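Local coordinates for protein nucleoside-diphosphate-sugar epimerase (Pseudomonas aeruginosa, PDB 2X4G) that probably works as an NAD-dependent epimerase or dehydratase of the Rossmann-fold family that acts on nucleotide sugars, though its substrate and reaction are not settled, at residues 130-141 with 302-310; 251-259 with 323-331. All coordinates share one frame; numbering follows the deposited sequence.

Running from the N terminus, the chain builds its parallel sheet as far as strand 121-124 and then enters the loop holding 130-141. Much later, after strand 238-247, comes helix 248-259 with 251-259, and only then does 302-310 return to the first loop, closing interaction 1 across 160 residues. Interaction 2 closes when 323-331, on the last helix, packs against 251-259. The segments alternate, so the two closures cross rather than nest. Interaction 1 ties the C-terminal chain to the Rossmann-type half, which probably binds the nucleotide cofactor, and interaction 2 ties it to the smaller C-terminal part; their nearest atoms are about 9 Å apart and do not touch.

Interaction 1: 130-141 with 302-310; sequences MPRHPQGLPGHE and GGQFLDGRK
A single parallel beta bridge between Gly139 and Leu306 joins the loop that follows strand 121-124 to the chain leading into helix 309-315. Gly139 supplies both bonds: its N donates to Phe305 O (2.7 Å), and its O accepts from Asp307 N (2.7 Å). Glycine suits this place: having no side chain, it lets the Gln304 side chain lie close beside the bridge. Beside the bridge, Pro138 CB lies 3.9 Å from Phe305 CB, the proline ring crossing the start of a side chain whose phenyl ring leads away.

Gln304 reads the other loop's backbone with both ends of its amide. Gln304 NE2 donates to Pro131 O (3.1 Å), while Gln304 OE1 accepts from His133 N (3.1 Å), a bond with an angle of 163° at the hydrogen. CG stands between the backbone N and carbonyl carbon (chi1 61°), and the chain beyond is extended, which carries the amide to the 131-133 backbone; gripped at two atoms, it is fixed in rotation. Arg132 passes it in the opposite direction, and NH1 donates to Gly303 O (3.3 Å), close to the guanidinium plane but well above that carbonyl's plane.

At the far end the bent Glu141 side chain lies across the extended methylenes of Lys310, Glu141 CD to Lys310 CD 3.5 Å. Their charged ends part: Lys310 NZ pairs with Glu237, and Glu141 OE1 accepts from Leu240 N. A water links Glu141 OE2 and Asp307 O and accepts from Lys310 N. Asp307 OD2 accepts from Arg309 N (3.2 Å), forming an Asx turn, with Gly308 at the N-cap. The Leu306 side chain packs on Leu240 and Thr242 of strand 238-247. An isolated parallel bridge and an Asx turn thus join a loop of the Rossmann-type domain to a late segment of the chain.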
ATOM      1  N   MET A 130      -4.391  14.579 -18.580  1.00 51.33           N
ATOM      2  CA  MET A 130      -3.616  15.641 -19.191  1.00 52.66           C
ATOM      3  C   MET A 130      -2.292  15.759 -18.467  1.00 53.24           C
ATOM      4  O   MET A 130      -2.226  15.499 -17.265  1.00 52.27           O
ATOM      5  CB  MET A 130      -4.353  16.971 -19.100  1.00 52.44           C
ATOM      6  CG  MET A 130      -5.826  16.930 -19.484  1.00 54.04           C
ATOM      7  SD  MET A 130      -6.553  18.595 -19.380  1.00 61.11           S
ATOM      8  CE  MET A 130      -6.358  19.001 -17.638  1.00 58.81           C
ATOM      9  N   PRO A 131      -1.225  16.128 -19.201  1.00 54.70           N
ATOM     10  CA  PRO A 131       0.030  16.457 -18.553  1.00 55.91           C
ATOM     11  C   PRO A 131      -0.040  17.848 -17.942  1.00 56.07           C
ATOM     12  O   PRO A 131      -0.997  18.588 -18.184  1.00 55.03           O
ATOM     13  CB  PRO A 131       1.037  16.420 -19.704  1.00 57.47           C
ATOM     14  CG  PRO A 131       0.251  16.780 -20.894  1.00 56.87           C
ATOM     15  CD  PRO A 131      -1.110  16.189 -20.670  1.00 55.37           C
ATOM     16  N   ARG A 132       0.979  18.191 -17.160  1.00 57.44           N
ATOM     17  CA  ARG A 132       1.025  19.461 -16.446  1.00 58.02           C
ATOM     18  C   ARG A 132       1.367  20.584 -17.427  1.00 58.96           C
ATOM     19  O   ARG A 132       2.184  20.405 -18.311  1.00 60.24           O
ATOM     20  CB  ARG A 132       2.055  19.361 -15.315  1.00 58.91           C
ATOM     21  CG  ARG A 132       2.113  20.568 -14.375  1.00 60.87           C
ATOM     22  CD  ARG A 132       3.100  20.338 -13.221  1.00 62.87           C
ATOM     23  NE  ARG A 132       2.611  19.317 -12.298  1.00 63.10           N
ATOM     24  CZ  ARG A 132       1.660  19.511 -11.384  1.00 63.06           C
ATOM     25  NH1 ARG A 132       1.073  20.703 -11.246  1.00 63.38           N
ATOM     26  NH2 ARG A 132       1.282  18.502 -10.603  1.00 61.78           N
ATOM     27  N   HIS A 133       0.738  21.737 -17.313  1.00 58.96           N
ATOM     28  CA  HIS A 133       1.051  22.796 -18.261  1.00 60.66           C
ATOM     29  C   HIS A 133       2.567  23.031 -18.236  1.00 62.72           C
ATOM     30  O   HIS A 133       3.120  23.305 -17.164  1.00 63.41           O
ATOM     31  CB  HIS A 133       0.318  24.086 -17.908  1.00 60.10           C
ATOM     32  CG  HIS A 133       0.318  25.102 -19.007  1.00 60.80           C
ATOM     33  ND1 HIS A 133       1.397  25.915 -19.271  1.00 61.89           N
ATOM     34  CD2 HIS A 133      -0.636  25.440 -19.905  1.00 60.76           C
ATOM     35  CE1 HIS A 133       1.108  26.709 -20.287  1.00 62.65           C
ATOM     36  NE2 HIS A 133      -0.125  26.448 -20.685  1.00 61.05           N
ATOM     37  N   PRO A 134       3.238  22.953 -19.408  1.00 64.25           N
ATOM     38  CA  PRO A 134       4.697  23.021 -19.474  1.00 66.23           C
ATOM     39  C   PRO A 134       5.320  24.362 -19.048  1.00 67.43           C
ATOM     40  O   PRO A 134       6.542  24.436 -18.882  1.00 69.35           O
ATOM     41  CB  PRO A 134       4.993  22.741 -20.953  1.00 67.35           C
ATOM     42  CG  PRO A 134       3.796  23.223 -21.669  1.00 66.24           C
ATOM     43  CD  PRO A 134       2.634  22.991 -20.754  1.00 64.41           C
ATOM     44  N   GLN A 135       4.508  25.404 -18.894  1.00 66.89           N
ATOM     45  CA  GLN A 135       4.959  26.641 -18.265  1.00 67.71           C
ATOM     46  C   GLN A 135       4.312  26.885 -16.893  1.00 66.04           C
ATOM     47  O   GLN A 135       4.433  27.969 -16.333  1.00 66.58           O
ATOM     48  CB  GLN A 135       4.712  27.806 -19.216  1.00 68.81           C
ATOM     49  CG  GLN A 135       5.640  27.768 -20.453  1.00 72.42           C
ATOM     50  CD  GLN A 135       4.877  27.875 -21.776  1.00 75.22           C
ATOM     51  OE1 GLN A 135       3.977  28.721 -21.936  1.00 76.72           O
ATOM     52  NE2 GLN A 135       5.229  27.011 -22.730  1.00 76.40           N
ATOM     53  N   GLY A 136       3.645  25.874 -16.340  1.00 64.04           N
ATOM     54  CA  GLY A 136       3.043  25.983 -15.019  1.00 62.29           C
ATOM     55  C   GLY A 136       1.754  26.790 -14.943  1.00 60.80           C
ATOM     56  O   GLY A 136       1.221  26.983 -13.859  1.00 59.53           O
ATOM     57  N   LEU A 137       1.239  27.254 -16.082  1.00 60.56           N
ATOM     58  CA  LEU A 137      -0.047  27.957 -16.117  1.00 59.49           C
ATOM     59  C   LEU A 137      -1.229  26.987 -15.929  1.00 57.63           C
ATOM     60  O   LEU A 137      -1.054  25.772 -15.960  1.00 57.18           O
ATOM     61  CB  LEU A 137      -0.183  28.739 -17.430  1.00 60.35           C
ATOM     62  CG  LEU A 137       0.889  29.812 -17.720  1.00 62.09           C
ATOM     63  CD1 LEU A 137       0.513  30.635 -18.951  1.00 61.34           C
ATOM     64  CD2 LEU A 137       1.133  30.733 -16.526  1.00 61.95           C
ATOM     65  N   PRO A 138      -2.440  27.522 -15.710  1.00 56.43           N
ATOM     66  CA  PRO A 138      -3.559  26.621 -15.546  1.00 54.68           C
ATOM     67  C   PRO A 138      -3.784  25.780 -16.784  1.00 54.31           C
ATOM     68  O   PRO A 138      -3.693  26.272 -17.906  1.00 55.05           O
ATOM     69  CB  PRO A 138      -4.744  27.564 -15.323  1.00 54.19           C
ATOM     70  CG  PRO A 138      -4.155  28.793 -14.798  1.00 55.21           C
ATOM     71  CD  PRO A 138      -2.860  28.922 -15.546  1.00 56.91           C
ATOM     72  N   GLY A 139      -4.086  24.513 -16.557  1.00 53.22           N
ATOM     73  CA  GLY A 139      -4.250  23.554 -17.629  1.00 53.13           C
ATOM     74  C   GLY A 139      -5.491  23.746 -18.481  1.00 52.45           C
ATOM     75  O   GLY A 139      -6.498  24.299 -18.038  1.00 51.49           O
ATOM     76  N   HIS A 140      -5.404  23.259 -19.713  1.00 52.52           N
ATOM     77  CA  HIS A 140      -6.437  23.466 -20.705  1.00 52.15           C
ATOM     78  C   HIS A 140      -6.537  22.232 -21.606  1.00 51.80           C
ATOM     79  O   HIS A 140      -5.692  21.335 -21.558  1.00 52.40           O
ATOM     80  CB  HIS A 140      -6.150  24.758 -21.513  1.00 53.42           C
ATOM     81  CG  HIS A 140      -4.835  24.751 -22.236  1.00 55.01           C
ATOM     82  ND1 HIS A 140      -4.679  24.211 -23.496  1.00 55.77           N
ATOM     83  CD2 HIS A 140      -3.615  25.211 -21.871  1.00 55.41           C
ATOM     84  CE1 HIS A 140      -3.418  24.325 -23.869  1.00 56.00           C
ATOM     85  NE2 HIS A 140      -2.751  24.929 -22.902  1.00 56.04           N
ATOM     86  N   GLU A 141      -7.569  22.208 -22.433  1.00 50.92           N
ATOM     87  CA  GLU A 141      -7.921  21.029 -23.210  1.00 50.48           C
ATOM     88  C   GLU A 141      -6.880  20.597 -24.261  1.00 51.58           C
ATOM     89  O   GLU A 141      -6.896  19.453 -24.725  1.00 51.70           O
ATOM     90  CB  GLU A 141      -9.258  21.277 -23.893  1.00 50.14           C
ATOM     91  CG  GLU A 141     -10.448  21.297 -22.947  1.00 49.37           C
ATOM     92  CD  GLU A 141     -10.726  22.636 -22.275  1.00 49.50           C
ATOM     93  OE1 GLU A 141     -11.721  22.708 -21.524  1.00 48.25           O
ATOM     94  OE2 GLU A 141      -9.963  23.600 -22.480  1.00 50.04           O
ATOM     95  N   GLY A 302      -0.581  16.030  -6.803  1.00 69.29           N
ATOM     96  CA  GLY A 302      -0.092  16.146  -8.169  1.00 67.97           C
ATOM     97  C   GLY A 302      -1.123  16.747  -9.111  1.00 65.18           C
ATOM     98  O   GLY A 302      -1.058  16.522 -10.313  1.00 65.41           O
ATOM     99  N   GLY A 303      -2.068  17.522  -8.583  1.00 61.88           N
ATOM    100  CA  GLY A 303      -3.104  18.135  -9.410  1.00 59.26           C
ATOM    101  C   GLY A 303      -2.631  19.475  -9.921  1.00 58.00           C
ATOM    102  O   GLY A 303      -1.594  19.965  -9.465  1.00 58.79           O
ATOM    103  N   GLN A 304      -3.377  20.070 -10.860  1.00 55.26           N
ATOM    104  CA  GLN A 304      -3.103  21.453 -11.310  1.00 53.61           C
ATOM    105  C   GLN A 304      -4.349  22.329 -11.372  1.00 51.42           C
ATOM    106  O   GLN A 304      -5.468  21.843 -11.221  1.00 50.17           O
ATOM    107  CB  GLN A 304      -2.417  21.457 -12.675  1.00 54.18           C
ATOM    108  CG  GLN A 304      -3.213  20.821 -13.804  1.00 52.51           C
ATOM    109  CD  GLN A 304      -2.441  20.813 -15.107  1.00 51.99           C
ATOM    110  OE1 GLN A 304      -1.614  21.692 -15.353  1.00 53.62           O
ATOM    111  NE2 GLN A 304      -2.699  19.821 -15.945  1.00 49.33           N
ATOM    112  N   PHE A 305      -4.133  23.631 -11.571  1.00 50.50           N
ATOM    113  CA  PHE A 305      -5.214  24.579 -11.825  1.00 48.83           C
ATOM    114  C   PHE A 305      -5.719  24.321 -13.226  1.00 48.13           C
ATOM    115  O   PHE A 305      -4.959  23.884 -14.089  1.00 48.33           O
ATOM    116  CB  PHE A 305      -4.749  26.041 -11.729  1.00 49.70           C
ATOM    117  CG  PHE A 305      -4.440  26.530 -10.321  1.00 48.59           C
ATOM    118  CD1 PHE A 305      -4.845  25.843  -9.187  1.00 47.33           C
ATOM    119  CD2 PHE A 305      -3.766  27.719 -10.150  1.00 47.90           C
ATOM    120  CE1 PHE A 305      -4.557  26.339  -7.912  1.00 47.25           C
ATOM    121  CE2 PHE A 305      -3.483  28.208  -8.883  1.00 49.08           C
ATOM    122  CZ  PHE A 305      -3.887  27.512  -7.765  1.00 48.27           C
ATOM    123  N   LEU A 306      -7.001  24.604 -13.440  1.00 46.95           N
ATOM    124  CA  LEU A 306      -7.666  24.357 -14.711  1.00 46.58           C
ATOM    125  C   LEU A 306      -8.234  25.666 -15.282  1.00 47.65           C
ATOM    126  O   LEU A 306      -8.673  26.526 -14.531  1.00 47.70           O
ATOM    127  CB  LEU A 306      -8.767  23.310 -14.525  1.00 44.91           C
ATOM    128  CG  LEU A 306      -8.348  21.979 -13.868  1.00 44.27           C
ATOM    129  CD1 LEU A 306      -9.423  20.897 -14.018  1.00 40.81           C
ATOM    130  CD2 LEU A 306      -7.008  21.454 -14.401  1.00 41.68           C
ATOM    131  N   ASP A 307      -8.189  25.805 -16.608  1.00 49.12           N
ATOM    132  CA  ASP A 307      -8.684  26.965 -17.339  1.00 50.33           C
ATOM    133  C   ASP A 307     -10.066  26.607 -17.834  1.00 49.72           C
ATOM    134  O   ASP A 307     -10.220  25.649 -18.582  1.00 49.30           O
ATOM    135  CB  ASP A 307      -7.757  27.252 -18.547  1.00 52.28           C
ATOM    136  CG  ASP A 307      -8.082  28.580 -19.286  1.00 54.27           C
ATOM    137  OD1 ASP A 307      -7.296  28.976 -20.185  1.00 55.90           O
ATOM    138  OD2 ASP A 307      -9.100  29.239 -18.965  1.00 56.77           O
ATOM    139  N   GLY A 308     -11.064  27.393 -17.431  1.00 49.94           N
ATOM    140  CA  GLY A 308     -12.460  27.158 -17.810  1.00 49.56           C
ATOM    141  C   GLY A 308     -13.003  27.875 -19.036  1.00 50.38           C
ATOM    142  O   GLY A 308     -14.201  27.826 -19.285  1.00 50.34           O
ATOM    143  N   ARG A 309     -12.144  28.506 -19.826  1.00 51.88           N
ATOM    144  CA  ARG A 309     -12.598  29.351 -20.940  1.00 53.61           C
ATOM    145  C   ARG A 309     -13.345  28.617 -22.059  1.00 53.05           C
ATOM    146  O   ARG A 309     -14.318  29.144 -22.612  1.00 53.14           O
ATOM    147  CB  ARG A 309     -11.411  30.086 -21.566  1.00 55.68           C
ATOM    148  CG  ARG A 309     -10.867  31.264 -20.748  1.00 59.57           C
ATOM    149  CD  ARG A 309      -9.412  31.553 -21.169  1.00 65.19           C
ATOM    150  NE  ARG A 309      -9.002  32.947 -20.976  1.00 69.69           N
ATOM    151  CZ  ARG A 309      -7.810  33.428 -21.337  1.00 73.56           C
ATOM    152  NH1 ARG A 309      -6.902  32.619 -21.893  1.00 74.44           N
ATOM    153  NH2 ARG A 309      -7.516  34.717 -21.133  1.00 74.90           N
ATOM    154  N   LYS A 310     -12.870  27.427 -22.422  1.00 52.48           N
ATOM    155  CA  LYS A 310     -13.461  26.689 -23.538  1.00 52.04           C
ATOM    156  C   LYS A 310     -14.920  26.438 -23.218  1.00 51.06           C
ATOM    157  O   LYS A 310     -15.777  26.792 -24.015  1.00 51.89           O
ATOM    158  CB  LYS A 310     -12.732  25.373 -23.788  1.00 51.87           C
ATOM    159  CG  LYS A 310     -13.163  24.627 -25.041  1.00 51.18           C
ATOM    160  CD  LYS A 310     -12.273  23.411 -25.261  1.00 50.56           C
ATOM    161  CE  LYS A 310     -12.589  22.658 -26.556  1.00 50.86           C
ATOM    162  NZ  LYS A 310     -11.732  21.430 -26.758  1.00 48.88           N
TER
HETATM  163  O   HOH W   1     -10.492  26.219 -21.249  1.00 27.17           O

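Interaction 2: 251-259 with 323-331; sequences LTRRIAELL and LDDTLLRAI
Leu327 is a knob in a hole formed by Leu251, Arg254, Ile255 and Leu258, four residues spaced to surround one side chain on a helix face. Leu327 CD1 meets Ile255 CG1 at 3.9 Å and the aliphatic base of Arg254, at CB, at 4.0 Å, while Leu258 CD1 comes at about a right angle onto Leu327 CB (3.8 Å). With CG beside the backbone N (chi1 -55°), Leu327 directs both methyls into the hole; branched leucine fills such a site from several sides.

One turn along, Ile331 CD1 enters the angle between Leu258 CB (3.9 Å) and Leu259 CD2 (3.7 Å), so its long branch carries the apolar seam toward the C-terminal end of helix 248-259. Toward the N-terminal ends a charged pair borders the seam on its partly exposed edge. Arg254, bent at chi2 and chi3, folds toward the partner helix and forms a salt bridge to Asp324, its hydrogen bond from NH1 to Asp324 OD2 (3.1 Å) weak and its guanidinium and the carboxylate turned 58° apart. Arg254 NH2 lies 3.7 Å from Leu323 CD2. Arginine suits this edge, because its methylenes join the apolar packing while its charged tip reaches an acid.

The axes of segments 251-259 and 323-331 approach to 10.5 Å and cross at -57°. Beneath the contact, Leu251 and Leu323 reach Val216 of strand 213-218 and Leu246 of strand 238-247, while Ile255 and Leu259 rest on helix 196-202, against Ile201. Helices 248-259 and 323-336 pack at a steep angle over the antiparallel strand pair, with helix 196-202 beside them.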
ATOM      1  N   LEU A 251      -7.919  25.317   0.789  1.00 44.72           N
ATOM      2  CA  LEU A 251      -9.042  24.384   0.851  1.00 43.44           C
ATOM      3  C   LEU A 251      -9.099  23.661   2.201  1.00 44.25           C
ATOM      4  O   LEU A 251     -10.165  23.489   2.807  1.00 44.81           O
ATOM      5  CB  LEU A 251      -8.933  23.347  -0.259  1.00 42.38           C
ATOM      6  CG  LEU A 251     -10.008  22.264  -0.240  1.00 39.48           C
ATOM      7  CD1 LEU A 251     -11.343  22.917  -0.437  1.00 35.74           C
ATOM      8  CD2 LEU A 251      -9.721  21.184  -1.295  1.00 37.00           C
ATOM      9  N   THR A 252      -7.945  23.202   2.643  1.00 44.86           N
ATOM     10  CA  THR A 252      -7.789  22.635   3.957  1.00 45.45           C
ATOM     11  C   THR A 252      -8.261  23.607   5.000  1.00 45.69           C
ATOM     12  O   THR A 252      -8.963  23.238   5.936  1.00 45.88           O
ATOM     13  CB  THR A 252      -6.305  22.327   4.178  1.00 46.66           C
ATOM     14  OG1 THR A 252      -6.091  20.964   3.834  1.00 46.86           O
ATOM     15  CG2 THR A 252      -5.837  22.600   5.612  1.00 48.46           C
ATOM     16  N   ARG A 253      -7.870  24.863   4.841  1.00 46.21           N
ATOM     17  CA  ARG A 253      -8.086  25.846   5.897  1.00 47.01           C
ATOM     18  C   ARG A 253      -9.542  26.303   5.950  1.00 46.53           C
ATOM     19  O   ARG A 253     -10.074  26.547   7.034  1.00 46.62           O
ATOM     20  CB  ARG A 253      -7.111  27.030   5.749  1.00 47.60           C
ATOM     21  CG  ARG A 253      -7.051  27.980   6.963  1.00 48.32           C
ATOM     22  CD  ARG A 253      -6.270  29.268   6.675  1.00 48.79           C
ATOM     23  NE  ARG A 253      -6.393  29.699   5.279  1.00 48.46           N
ATOM     24  CZ  ARG A 253      -7.466  30.293   4.753  1.00 49.33           C
ATOM     25  NH1 ARG A 253      -8.544  30.544   5.491  1.00 48.85           N
ATOM     26  NH2 ARG A 253      -7.473  30.626   3.467  1.00 50.15           N
ATOM     27  N   ARG A 254     -10.205  26.382   4.809  1.00 46.05           N
ATOM     28  CA  ARG A 254     -11.553  26.921   4.816  1.00 46.95           C
ATOM     29  C   ARG A 254     -12.475  25.907   5.462  1.00 46.08           C
ATOM     30  O   ARG A 254     -13.294  26.237   6.302  1.00 46.38           O
ATOM     31  CB  ARG A 254     -12.030  27.280   3.411  1.00 47.06           C
ATOM     32  CG  ARG A 254     -11.051  28.176   2.620  1.00 51.10           C
ATOM     33  CD  ARG A 254     -11.286  29.678   2.788  1.00 56.97           C
ATOM     34  NE  ARG A 254     -12.478  30.148   2.076  1.00 60.90           N
ATOM     35  CZ  ARG A 254     -12.575  30.274   0.749  1.00 62.28           C
ATOM     36  NH1 ARG A 254     -13.721  30.706   0.212  1.00 61.57           N
ATOM     37  NH2 ARG A 254     -11.537  29.963  -0.043  1.00 62.89           N
ATOM     38  N   ILE A 255     -12.304  24.655   5.076  1.00 45.76           N
ATOM     39  CA  ILE A 255     -13.093  23.552   5.621  1.00 45.00           C
ATOM     40  C   ILE A 255     -12.897  23.502   7.117  1.00 46.06           C
ATOM     41  O   ILE A 255     -13.868  23.406   7.845  1.00 46.46           O
ATOM     42  CB  ILE A 255     -12.695  22.189   4.979  1.00 44.36           C
ATOM     43  CG1 ILE A 255     -13.102  22.161   3.502  1.00 42.33           C
ATOM     44  CG2 ILE A 255     -13.320  21.020   5.737  1.00 43.16           C
ATOM     45  CD1 ILE A 255     -12.453  21.064   2.727  1.00 41.65           C
ATOM     46  N   ALA A 256     -11.652  23.580   7.582  1.00 46.97           N
ATOM     47  CA  ALA A 256     -11.396  23.658   9.027  1.00 48.35           C
ATOM     48  C   ALA A 256     -12.171  24.802   9.687  1.00 49.13           C
ATOM     49  O   ALA A 256     -12.874  24.609  10.677  1.00 49.77           O
ATOM     50  CB  ALA A 256      -9.927  23.811   9.305  1.00 48.94           C
ATOM     51  N   GLU A 257     -12.060  25.996   9.128  1.00 49.62           N
ATOM     52  CA  GLU A 257     -12.650  27.171   9.765  1.00 50.54           C
ATOM     53  C   GLU A 257     -14.160  27.023   9.892  1.00 50.38           C
ATOM     54  O   GLU A 257     -14.739  27.373  10.931  1.00 51.74           O
ATOM     55  CB  GLU A 257     -12.258  28.444   9.010  1.00 50.63           C
ATOM     56  CG  GLU A 257     -10.783  28.811   9.222  1.00 52.20           C
ATOM     57  CD  GLU A 257     -10.235  29.784   8.177  1.00 53.38           C
ATOM     58  OE1 GLU A 257     -11.028  30.280   7.339  1.00 53.07           O
ATOM     59  OE2 GLU A 257      -9.005  30.048   8.196  1.00 53.38           O
ATOM     60  N   LEU A 258     -14.779  26.471   8.844  1.00 49.29           N
ATOM     61  CA  LEU A 258     -16.214  26.236   8.801  1.00 48.48           C
ATOM     62  C   LEU A 258     -16.653  25.151   9.774  1.00 49.27           C
ATOM     63  O   LEU A 258     -17.739  25.234  10.329  1.00 49.84           O
ATOM     64  CB  LEU A 258     -16.627  25.845   7.396  1.00 47.05           C
ATOM     65  CG  LEU A 258     -16.467  26.950   6.360  1.00 46.48           C
ATOM     66  CD1 LEU A 258     -16.755  26.392   4.981  1.00 42.10           C
ATOM     67  CD2 LEU A 258     -17.398  28.133   6.723  1.00 46.31           C
ATOM     68  N   LEU A 259     -15.820  24.137   9.990  1.00 49.67           N
ATOM     69  CA  LEU A 259     -16.169  23.061  10.917  1.00 50.60           C
ATOM     70  C   LEU A 259     -15.857  23.402  12.369  1.00 52.55           C
ATOM     71  O   LEU A 259     -16.149  22.608  13.266  1.00 53.18           O
ATOM     72  CB  LEU A 259     -15.445  21.769  10.537  1.00 50.13           C
ATOM     73  CG  LEU A 259     -15.895  21.139   9.216  1.00 48.34           C
ATOM     74  CD1 LEU A 259     -14.901  20.078   8.762  1.00 46.38           C
ATOM     75  CD2 LEU A 259     -17.301  20.563   9.367  1.00 47.17           C
ATOM     76  N   LEU A 323     -17.549  29.384  -3.075  1.00 40.64           N
ATOM     77  CA  LEU A 323     -16.944  28.162  -2.526  1.00 40.84           C
ATOM     78  C   LEU A 323     -17.426  27.804  -1.145  1.00 41.75           C
ATOM     79  O   LEU A 323     -17.485  26.649  -0.820  1.00 41.36           O
ATOM     80  CB  LEU A 323     -15.424  28.301  -2.432  1.00 41.11           C
ATOM     81  CG  LEU A 323     -14.663  27.054  -1.969  1.00 39.64           C
ATOM     82  CD1 LEU A 323     -15.032  25.833  -2.834  1.00 36.10           C
ATOM     83  CD2 LEU A 323     -13.174  27.344  -2.022  1.00 38.09           C
ATOM     84  N   ASP A 324     -17.717  28.804  -0.318  1.00 43.88           N
ATOM     85  CA  ASP A 324     -18.155  28.562   1.052  1.00 45.09           C
ATOM     86  C   ASP A 324     -19.527  27.927   1.038  1.00 44.86           C
ATOM     87  O   ASP A 324     -19.825  27.067   1.881  1.00 45.44           O
ATOM     88  CB  ASP A 324     -18.245  29.870   1.849  1.00 46.66           C
ATOM     89  CG  ASP A 324     -16.917  30.314   2.428  1.00 49.78           C
ATOM     90  OD1 ASP A 324     -16.937  31.356   3.136  1.00 53.51           O
ATOM     91  OD2 ASP A 324     -15.875  29.643   2.198  1.00 51.88           O
ATOM     92  N   ASP A 325     -20.376  28.375   0.113  1.00 44.43           N
ATOM     93  CA  ASP A 325     -21.735  27.854   0.014  1.00 44.18           C
ATOM     94  C   ASP A 325     -21.683  26.370  -0.359  1.00 42.56           C
ATOM     95  O   ASP A 325     -22.484  25.582   0.122  1.00 42.12           O
ATOM     96  CB  ASP A 325     -22.565  28.647  -1.004  1.00 44.69           C
ATOM     97  CG  ASP A 325     -22.703  30.118  -0.627  1.00 47.84           C
ATOM     98  OD1 ASP A 325     -23.565  30.459   0.198  1.00 51.16           O
ATOM     99  OD2 ASP A 325     -21.937  30.952  -1.150  1.00 52.54           O
ATOM    100  N   THR A 326     -20.716  25.999  -1.194  1.00 41.39           N
ATOM    101  CA  THR A 326     -20.540  24.609  -1.604  1.00 40.29           C
ATOM    102  C   THR A 326     -20.037  23.796  -0.439  1.00 40.33           C
ATOM    103  O   THR A 326     -20.626  22.782  -0.094  1.00 40.23           O
ATOM    104  CB  THR A 326     -19.525  24.490  -2.713  1.00 39.60           C
ATOM    105  OG1 THR A 326     -20.010  25.189  -3.853  1.00 40.20           O
ATOM    106  CG2 THR A 326     -19.278  23.060  -3.054  1.00 37.57           C
ATOM    107  N   LEU A 327     -18.957  24.255   0.176  1.00 40.34           N
ATOM    108  CA  LEU A 327     -18.429  23.575   1.339  1.00 41.19           C
ATOM    109  C   LEU A 327     -19.431  23.485   2.477  1.00 41.86           C
ATOM    110  O   LEU A 327     -19.397  22.510   3.198  1.00 42.97           O
ATOM    111  CB  LEU A 327     -17.157  24.238   1.873  1.00 41.68           C
ATOM    112  CG  LEU A 327     -16.006  24.423   0.902  1.00 41.04           C
ATOM    113  CD1 LEU A 327     -14.867  25.089   1.646  1.00 40.48           C
ATOM    114  CD2 LEU A 327     -15.621  23.091   0.292  1.00 40.19           C
ATOM    115  N   LEU A 328     -20.293  24.484   2.670  1.00 42.51           N
ATOM    116  CA  LEU A 328     -21.333  24.394   3.718  1.00 42.89           C
ATOM    117  C   LEU A 328     -22.442  23.395   3.386  1.00 42.58           C
ATOM    118  O   LEU A 328     -23.014  22.783   4.287  1.00 43.70           O
ATOM    119  CB  LEU A 328     -21.944  25.756   4.038  1.00 43.30           C
ATOM    120  CG  LEU A 328     -21.183  26.517   5.132  1.00 44.49           C
ATOM    121  CD1 LEU A 328     -21.577  27.981   5.190  1.00 44.45           C
ATOM    122  CD2 LEU A 328     -21.400  25.849   6.475  1.00 44.47           C
ATOM    123  N   ARG A 329     -22.746  23.217   2.111  1.00 41.58           N
ATOM    124  CA  ARG A 329     -23.887  22.408   1.730  1.00 41.18           C
ATOM    125  C   ARG A 329     -23.480  20.953   1.869  1.00 40.97           C
ATOM    126  O   ARG A 329     -24.262  20.112   2.313  1.00 41.31           O
ATOM    127  CB  ARG A 329     -24.284  22.724   0.300  1.00 41.05           C
ATOM    128  CG  ARG A 329     -25.735  22.487  -0.033  1.00 42.26           C
ATOM    129  CD  ARG A 329     -25.983  22.664  -1.519  1.00 42.98           C
ATOM    130  NE  ARG A 329     -25.622  24.022  -1.930  1.00 44.79           N
ATOM    131  CZ  ARG A 329     -24.791  24.347  -2.927  1.00 44.70           C
ATOM    132  NH1 ARG A 329     -24.212  23.432  -3.708  1.00 42.49           N
ATOM    133  NH2 ARG A 329     -24.553  25.629  -3.155  1.00 47.06           N
ATOM    134  N   ALA A 330     -22.234  20.677   1.496  1.00 40.43           N
ATOM    135  CA  ALA A 330     -21.619  19.389   1.722  1.00 40.04           C
ATOM    136  C   ALA A 330     -21.569  19.105   3.210  1.00 40.82           C
ATOM    137  O   ALA A 330     -22.049  18.071   3.679  1.00 41.58           O
ATOM    138  CB  ALA A 330     -20.218  19.361   1.126  1.00 39.58           C
ATOM    139  N   ILE A 331     -20.995  20.034   3.960  1.00 41.27           N
ATOM    140  CA  ILE A 331     -20.921  19.883   5.399  1.00 41.80           C
ATOM    141  C   ILE A 331     -22.272  19.522   5.988  1.00 42.19           C
ATOM    142  O   ILE A 331     -22.349  18.609   6.767  1.00 43.27           O
ATOM    143  CB  ILE A 331     -20.353  21.137   6.090  1.00 42.31           C
ATOM    144  CG1 ILE A 331     -18.838  21.183   5.891  1.00 41.72           C
ATOM    145  CG2 ILE A 331     -20.654  21.114   7.594  1.00 42.39           C
ATOM    146  CD1 ILE A 331     -18.204  22.485   6.328  1.00 41.13           C
TER